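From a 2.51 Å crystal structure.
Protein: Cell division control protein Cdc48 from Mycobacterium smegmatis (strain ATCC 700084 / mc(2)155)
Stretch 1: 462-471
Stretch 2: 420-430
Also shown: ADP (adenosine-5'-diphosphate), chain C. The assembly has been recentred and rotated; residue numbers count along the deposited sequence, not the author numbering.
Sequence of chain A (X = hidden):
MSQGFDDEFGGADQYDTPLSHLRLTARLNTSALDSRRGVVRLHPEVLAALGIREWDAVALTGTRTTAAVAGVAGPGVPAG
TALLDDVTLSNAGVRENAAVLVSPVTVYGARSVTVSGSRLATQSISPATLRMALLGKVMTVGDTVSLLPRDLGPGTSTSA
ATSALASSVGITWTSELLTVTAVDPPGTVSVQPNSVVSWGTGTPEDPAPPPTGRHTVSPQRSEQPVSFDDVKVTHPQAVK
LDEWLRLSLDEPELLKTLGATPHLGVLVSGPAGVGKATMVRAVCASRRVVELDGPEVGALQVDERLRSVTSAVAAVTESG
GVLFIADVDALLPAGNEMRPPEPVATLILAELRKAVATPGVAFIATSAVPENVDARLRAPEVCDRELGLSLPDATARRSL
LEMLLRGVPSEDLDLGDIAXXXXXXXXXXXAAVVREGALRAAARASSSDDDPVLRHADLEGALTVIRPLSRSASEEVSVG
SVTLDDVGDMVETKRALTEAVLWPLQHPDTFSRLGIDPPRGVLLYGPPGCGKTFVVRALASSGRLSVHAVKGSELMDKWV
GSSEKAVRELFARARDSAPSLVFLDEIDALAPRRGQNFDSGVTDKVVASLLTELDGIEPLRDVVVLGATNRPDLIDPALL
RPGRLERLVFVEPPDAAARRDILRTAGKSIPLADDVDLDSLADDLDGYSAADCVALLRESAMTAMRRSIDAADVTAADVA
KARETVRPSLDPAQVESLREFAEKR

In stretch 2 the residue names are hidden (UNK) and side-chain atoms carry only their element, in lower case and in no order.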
# COMPACT_ATOMS: atom_id res chain seq x y z
N ALA A 462 -6.95 15.56 -12.45
CA ALA A 462 -6.19 15.27 -11.24
C ALA A 462 -5.62 13.86 -11.28
O ALA A 462 -4.54 13.60 -10.75
CB ALA A 462 -7.07 15.46 -10.01
N LEU A 463 -6.35 12.94 -11.90
CA LEU A 463 -5.94 11.55 -11.98
C LEU A 463 -4.65 11.36 -12.80
O LEU A 463 -4.00 10.32 -12.70
CB LEU A 463 -7.06 10.69 -12.57
CG LEU A 463 -8.38 10.67 -11.80
CD1 LEU A 463 -9.37 9.71 -12.44
CD2 LEU A 463 -8.14 10.29 -10.34
N THR A 464 -4.29 12.36 -13.59
CA THR A 464 -3.08 12.28 -14.40
C THR A 464 -1.82 12.62 -13.61
O THR A 464 -0.71 12.41 -14.09
CB THR A 464 -3.16 13.20 -15.64
OG1 THR A 464 -3.05 14.57 -15.23
CG2 THR A 464 -4.47 12.99 -16.40
N VAL A 465 -1.99 13.15 -12.39
CA VAL A 465 -0.85 13.58 -11.59
C VAL A 465 -0.81 13.02 -10.16
O VAL A 465 0.22 13.10 -9.49
CB VAL A 465 -0.75 15.12 -11.51
CG1 VAL A 465 -0.39 15.70 -12.87
CG2 VAL A 465 -2.05 15.71 -10.99
N ILE A 466 -1.92 12.45 -9.70
CA ILE A 466 -1.98 11.94 -8.33
C ILE A 466 -1.70 10.44 -8.27
O ILE A 466 -2.46 9.63 -8.79
CB ILE A 466 -3.34 12.22 -7.67
CG1 ILE A 466 -3.58 13.73 -7.60
CG2 ILE A 466 -3.39 11.60 -6.28
CD1 ILE A 466 -2.49 14.49 -6.87
N ARG A 467 -0.60 10.07 -7.61
CA ARG A 467 -0.27 8.66 -7.44
C ARG A 467 -0.91 8.10 -6.18
O ARG A 467 -0.74 8.65 -5.09
CB ARG A 467 1.25 8.46 -7.38
CG ARG A 467 1.64 7.00 -7.20
CD ARG A 467 3.14 6.79 -7.23
NE ARG A 467 3.82 7.35 -6.07
CZ ARG A 467 5.10 7.12 -5.78
NH1 ARG A 467 5.82 6.34 -6.56
NH2 ARG A 467 5.65 7.68 -4.71
N PRO A 468 -1.66 7.00 -6.32
CA PRO A 468 -2.23 6.32 -5.16
C PRO A 468 -1.13 5.79 -4.26
O PRO A 468 -0.09 5.33 -4.76
CB PRO A 468 -3.02 5.16 -5.78
CG PRO A 468 -2.43 4.97 -7.14
CD PRO A 468 -2.01 6.33 -7.59
N LEU A 469 -1.35 5.87 -2.95
CA LEU A 469 -0.38 5.44 -1.95
C LEU A 469 0.01 3.98 -2.15
O LEU A 469 1.13 3.57 -1.85
CB LEU A 469 -0.95 5.66 -0.55
CG LEU A 469 -0.03 6.22 0.53
CD1 LEU A 469 0.67 7.47 0.03
CD2 LEU A 469 -0.83 6.53 1.79
N SER A 470 -0.92 3.19 -2.69
CA SER A 470 -0.68 1.78 -2.96
C SER A 470 0.39 1.57 -4.04
O SER A 470 0.89 0.46 -4.21
CB SER A 470 -1.98 1.10 -3.37
OG SER A 470 -2.50 1.69 -4.55
N ARG A 471 0.73 2.62 -4.77
CA ARG A 471 1.74 2.53 -5.82
C ARG A 471 3.04 3.25 -5.45
O ARG A 471 3.90 3.43 -6.30
CB ARG A 471 1.20 3.10 -7.13
CG ARG A 471 -0.01 2.37 -7.68
CD ARG A 471 0.37 1.02 -8.26
NE ARG A 471 0.85 1.15 -9.63
CZ ARG A 471 0.06 1.15 -10.70
NH1 ARG A 471 -1.26 1.03 -10.55
NH2 ARG A 471 0.57 1.27 -11.91
N UNK A 420 -15.03 4.79 -10.45
CA UNK A 420 -14.77 3.64 -11.30
C UNK A 420 -13.34 3.63 -11.83
O UNK A 420 -12.81 2.57 -12.16
o UNK A 420 -17.15 2.11 -11.24
c UNK A 420 -15.75 3.60 -12.48
o UNK A 420 -18.12 3.46 -12.67
c UNK A 420 -17.10 3.02 -12.10
N UNK A 421 -12.72 4.80 -11.89
CA UNK A 421 -11.39 4.93 -12.47
C UNK A 421 -10.30 5.13 -11.42
O UNK A 421 -9.20 5.60 -11.72
n UNK A 421 -12.50 5.23 -16.89
c UNK A 421 -11.99 5.70 -14.81
c UNK A 421 -13.61 5.09 -16.18
c UNK A 421 -11.48 5.61 -16.06
n UNK A 421 -13.32 5.37 -14.91
c UNK A 421 -11.35 6.06 -13.50
N UNK A 422 -10.61 4.76 -10.18
CA UNK A 422 -9.62 4.83 -9.11
C UNK A 422 -9.50 3.54 -8.29
O UNK A 422 -9.52 3.60 -7.06
c UNK A 422 -9.91 5.99 -8.13
o UNK A 422 -11.27 5.91 -7.67
c UNK A 422 -9.68 7.33 -8.80
N UNK A 423 -9.36 2.37 -8.94
CA UNK A 423 -9.17 1.20 -8.09
C UNK A 423 -7.79 1.24 -7.45
O UNK A 423 -6.86 1.82 -8.01
c UNK A 423 -8.77 0.61 -10.37
c UNK A 423 -9.27 0.04 -9.08
c UNK A 423 -9.24 2.05 -10.38
N UNK A 424 -7.66 0.64 -6.27
CA UNK A 424 -6.41 0.68 -5.53
C UNK A 424 -6.21 1.98 -4.77
O UNK A 424 -5.20 2.16 -4.09
N UNK A 425 -7.17 2.90 -4.90
CA UNK A 425 -7.11 4.17 -4.20
C UNK A 425 -7.64 4.07 -2.77
O UNK A 425 -8.45 3.20 -2.46
c UNK A 425 -6.56 5.29 -7.05
c UNK A 425 -7.00 7.34 -5.93
c UNK A 425 -5.71 7.34 -7.94
c UNK A 425 -5.84 5.97 -8.02
c UNK A 425 -6.29 8.03 -6.89
c UNK A 425 -7.14 5.97 -5.99
c UNK A 425 -7.92 5.24 -4.94
N UNK A 426 -7.16 4.95 -1.90
CA UNK A 426 -7.68 5.07 -0.54
C UNK A 426 -8.18 6.50 -0.34
O UNK A 426 -8.02 7.34 -1.22
c UNK A 426 -6.62 4.74 0.52
c UNK A 426 -5.46 5.72 0.43
c UNK A 426 -6.15 3.31 0.36
N UNK A 427 -8.79 6.76 0.81
CA UNK A 427 -9.36 8.08 1.08
C UNK A 427 -8.29 9.17 1.04
O UNK A 427 -8.56 10.30 0.59
c UNK A 427 -10.14 8.10 2.42
c UNK A 427 -9.24 7.70 3.59
c UNK A 427 -10.76 9.48 2.66
N UNK A 428 -7.08 8.84 1.48
CA UNK A 428 -5.97 9.78 1.46
C UNK A 428 -5.69 10.23 0.04
O UNK A 428 -5.50 11.42 -0.22
c UNK A 428 -4.73 9.14 2.08
N UNK A 429 -5.67 9.27 -0.88
CA UNK A 429 -5.44 9.56 -2.29
C UNK A 429 -6.59 10.37 -2.87
O UNK A 429 -6.37 11.35 -3.58
o UNK A 429 -4.36 6.13 -2.57
c UNK A 429 -4.19 7.37 -2.53
o UNK A 429 -3.16 7.90 -2.05
c UNK A 429 -5.28 8.26 -3.08
N UNK A 430 -7.81 9.95 -2.56
CA UNK A 430 -9.01 10.63 -3.04
C UNK A 430 -9.06 12.07 -2.54
O UNK A 430 -9.48 12.97 -3.27
c UNK A 430 -10.42 8.46 -3.15
c UNK A 430 -10.26 9.87 -2.59
c UNK A 430 -11.50 7.69 -2.41
c UNK A 430 -10.74 8.51 -4.64
PB ADP C . -4.30 5.66 8.12
O1B ADP C . -2.93 5.66 7.48
O2B ADP C . -4.29 6.02 9.58
O3B ADP C . -5.15 4.47 7.79
PA ADP C . -5.66 8.14 8.22
O1A ADP C . -4.53 9.02 8.70
O2A ADP C . -6.66 7.60 9.22
O3A ADP C . -4.99 6.92 7.39
O5' ADP C . -6.42 8.94 7.06
C5' ADP C . -5.78 9.07 5.80
C4' ADP C . -5.88 10.53 5.40
O4' ADP C . -7.17 10.77 4.83
C3' ADP C . -5.74 11.43 6.63
O3' ADP C . -4.73 12.42 6.40
C2' ADP C . -7.09 12.09 6.81
O2' ADP C . -6.92 13.50 7.01
C1' ADP C . -7.84 11.83 5.51
N9 ADP C . -9.24 11.40 5.76
C8 ADP C . -9.63 10.19 6.21
N7 ADP C . -10.98 10.13 6.32
C5 ADP C . -11.47 11.32 5.92
C6 ADP C . -12.81 11.94 5.79
N6 ADP C . -13.93 11.25 6.10
N1 ADP C . -12.88 13.21 5.34
C2 ADP C . -11.78 13.91 5.02
N3 ADP C . -10.53 13.41 5.12
C4 ADP C . -10.32 12.15 5.56
O HOH W 1 -3.60 3.74 -2.25
O HOH W 2 -1.60 10.43 -2.52

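Position 420 has four side-chain atoms: two carbons, the second carrying two oxygens. This is a carboxylate one carbon from CA. It touches nothing on stretch 1. The residue is Asp420.

Position 421 has one carbon and then a five-membered ring of three carbons and two nitrogens. Its CB lies 4.3 Å from Leu463 CD1, but the ring leads away from stretch 1. An imidazole identifies His421.

Position 422 has one carbon carrying an oxygen and a carbon. The terminal carbon is 3.7 Å from Leu463 CD2. A branched hydroxyl side chain means Thr422.

Position 423 has three carbons that close a ring onto the backbone N. It makes no contact with stretch 1. This is Pro423.

Position 424 has no side-chain atoms. Its phi is positive, 80°, and an ideal CB would sit 3.6 Å from Ser470 OG. The residue is Gly424; positive phi by itself favours glycine. Its O accepts a hydrogen bond from Ser470 OG at 2.8 Å.

Position 425 has one carbon and a ring of six carbons, with no oxygen. Pro468 CB lies over one face, 3.9 Å from the ring centroid. The ring is that of Phe425, whose CE1 is 3.7 Å from Pro468 CG. Phe425 N bonds back to Thr422 O at 3.3 Å, closing a type II turn.

Position 426 has three carbons, forked at the first. No atom comes within contact range of stretch 1. It is Val426, at the N-cap position of the helix.

Position 427 also has three carbons forked at the first, and is out of reach of stretch 1. It is Val427. Its CG1 is 3.6 Å from ADP C8.

Position 428 has a single carbon, pointing toward stretch 1 but not in contact. It is Ala428. Its CA lies 3.7 Å from ADP O4'.

Position 429 has two carbons, the second carrying two oxygens. Both oxygens face Leu469 N. This short carboxylate is Asp429. Leu469 N donates to OD1 at 2.9 Å and weakly to OD2 at 3.0 Å. Val426 N also donates to Asp429 OD2, at 3.1 Å.

Position 430 has four carbons, forked at the second. It does not touch stretch 1. It is Leu430.

The contact combines polar anchors with apolar packing. Asp429 holds the backbone of Leu469 and also accepts from the backbone N of Val426, the N-cap residue of its own helix. Ser470 OG bonds to Gly424 O, in the turn. Beside these anchors Pro468 packs on Phe425. Water 1 links Gly424 O, Asp429 OD2 and Ser470 N. Water 2 joins Asp429 OD1 to Arg467 O.

Stretch 2, residues 420-430: DHTPGFVVADL
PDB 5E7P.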